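Local structure of putative translation initiation inhibitor (Salmonella typhimurium, 3GTZ) at residues K80-D83 against A84-V87. The protein is of unknown function but belongs to the RutC family, with a YjgF-like fold, and may act as a translation initiation inhibitor. Residues are numbered along the deposited sequence; the frame is centred on the assembly and turned at random.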
loop_
_atom_site.group_PDB
_atom_site.type_symbol
_atom_site.label_atom_id
_atom_site.label_comp_id
_atom_site.label_asym_id
_atom_site.label_seq_id
_atom_site.Cartn_x
_atom_site.Cartn_y
_atom_site.Cartn_z
ATOM N N LYS A 80 11.624 18.578 1.986
ATOM C CA LYS A 80 12.495 19.299 2.880
ATOM C C LYS A 80 12.436 18.650 4.254
ATOM O O LYS A 80 13.462 18.420 4.835
ATOM C CB LYS A 80 12.037 20.737 2.940
ATOM C CG LYS A 80 12.937 21.744 3.622
ATOM C CD LYS A 80 12.048 22.888 4.159
ATOM C CE LYS A 80 12.656 24.247 3.999
ATOM N NZ LYS A 80 11.773 25.239 4.707
ATOM N N ALA A 81 11.243 18.320 4.765
ATOM C CA ALA A 81 11.126 17.611 6.057
ATOM C C ALA A 81 11.743 16.232 5.980
ATOM O O ALA A 81 12.531 15.843 6.811
ATOM C CB ALA A 81 9.688 17.516 6.485
ATOM N N TRP A 82 11.408 15.486 4.949
ATOM C CA TRP A 82 11.996 14.160 4.767
ATOM C C TRP A 82 13.509 14.254 4.759
ATOM O O TRP A 82 14.178 13.461 5.420
ATOM C CB TRP A 82 11.513 13.552 3.455
ATOM C CG TRP A 82 12.090 12.231 3.133
ATOM C CD1 TRP A 82 13.249 12.000 2.477
ATOM C CD2 TRP A 82 11.530 10.945 3.421
ATOM N NE1 TRP A 82 13.467 10.663 2.350
ATOM C CE2 TRP A 82 12.413 9.987 2.894
ATOM C CE3 TRP A 82 10.363 10.516 4.056
ATOM C CZ2 TRP A 82 12.188 8.631 2.996
ATOM C CZ3 TRP A 82 10.122 9.161 4.146
ATOM C CH2 TRP A 82 11.041 8.228 3.637
ATOM N N ASP A 83 14.041 15.212 4.009
ATOM C CA ASP A 83 15.480 15.320 3.840
ATOM C C ASP A 83 16.232 15.677 5.121
ATOM O O ASP A 83 17.381 15.322 5.275
ATOM C CB ASP A 83 15.841 16.321 2.740
ATOM C CG ASP A 83 15.504 15.814 1.342
ATOM O OD1 ASP A 83 15.227 14.595 1.166
ATOM O OD2 ASP A 83 15.501 16.671 0.433
ATOM N N ALA A 84 15.565 16.364 6.037
ATOM C CA ALA A 84 16.164 16.767 7.301
ATOM C C ALA A 84 16.217 15.587 8.290
ATOM O O ALA A 84 17.042 15.584 9.211
ATOM C CB ALA A 84 15.403 17.913 7.873
ATOM N N TRP A 85 15.380 14.572 8.036
ATOM C CA TRP A 85 15.151 13.427 8.930
ATOM C C TRP A 85 15.777 12.140 8.463
ATOM O O TRP A 85 16.329 11.417 9.261
ATOM C CB TRP A 85 13.637 13.246 9.050
ATOM C CG TRP A 85 13.133 11.926 9.535
ATOM C CD1 TRP A 85 12.779 11.619 10.807
ATOM C CD2 TRP A 85 12.788 10.782 8.742
ATOM N NE1 TRP A 85 12.295 10.319 10.883
ATOM C CE2 TRP A 85 12.286 9.783 9.629
ATOM C CE3 TRP A 85 12.879 10.485 7.386
ATOM C CZ2 TRP A 85 11.892 8.510 9.199
ATOM C CZ3 TRP A 85 12.483 9.178 6.946
ATOM C CH2 TRP A 85 12.004 8.230 7.860
ATOM N N VAL A 86 15.650 11.816 7.176
ATOM C CA VAL A 86 16.057 10.510 6.630
ATOM C C VAL A 86 17.495 10.143 6.996
ATOM O O VAL A 86 18.327 11.020 7.101
ATOM C CB VAL A 86 15.919 10.498 5.096
ATOM C CG1 VAL A 86 16.965 11.445 4.440
ATOM C CG2 VAL A 86 16.036 9.083 4.558
ATOM N N VAL A 87 17.772 8.858 7.205
ATOM C CA VAL A 87 19.083 8.398 7.562
ATOM C C VAL A 87 19.845 7.983 6.288
ATOM O O VAL A 87 19.482 7.017 5.590
ATOM C CB VAL A 87 19.041 7.278 8.597
ATOM C CG1 VAL A 87 20.507 6.787 8.963
ATOM C CG2 VAL A 87 18.298 7.757 9.874
#
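Val-86 N and Trp-85 N both bond to Trp-82 O where helix 75-85 ends. Val-86 N lies 2.8 Å from Trp-82 O, with an N-H...O angle of 166°, a strong i to i+4 bond. Trp-85 N reaches Trp-82 O at 3.1 Å, but from above the carbonyl plane, and also makes a weak bond to Ala-81 O. Ala-84 N bonds to Lys-80 O at 3.2 Å and more weakly to Ala-81 O. Bonds of i+3 and i+4 type thus coexist in the last turn, and Val-86 is the first residue to leave helical phi/psi.

The indole of Trp-82 has Trp-85 and Val-86 over one face. Trp-85 CZ3 sits 3.6 Å above the Trp-82 ring plane, offset toward the rim, with the two ring planes inclined at 54°, while Val-86 CB makes a CH-pi contact 4.1 Å from the centroid of the Trp-82 five-membered ring. Both indole nitrogens are satisfied: Trp-82 NE1 by Arg-13 O of the second subunit, Trp-85 NE1 by Asp-49 OD1 on helix 37-54. The contact lies at a subunit interface, at the C-terminal end of helix 75-85, the helix of the beta-alpha-beta unit 62-69, 75-85, 93-98 of the YjgF-like fold.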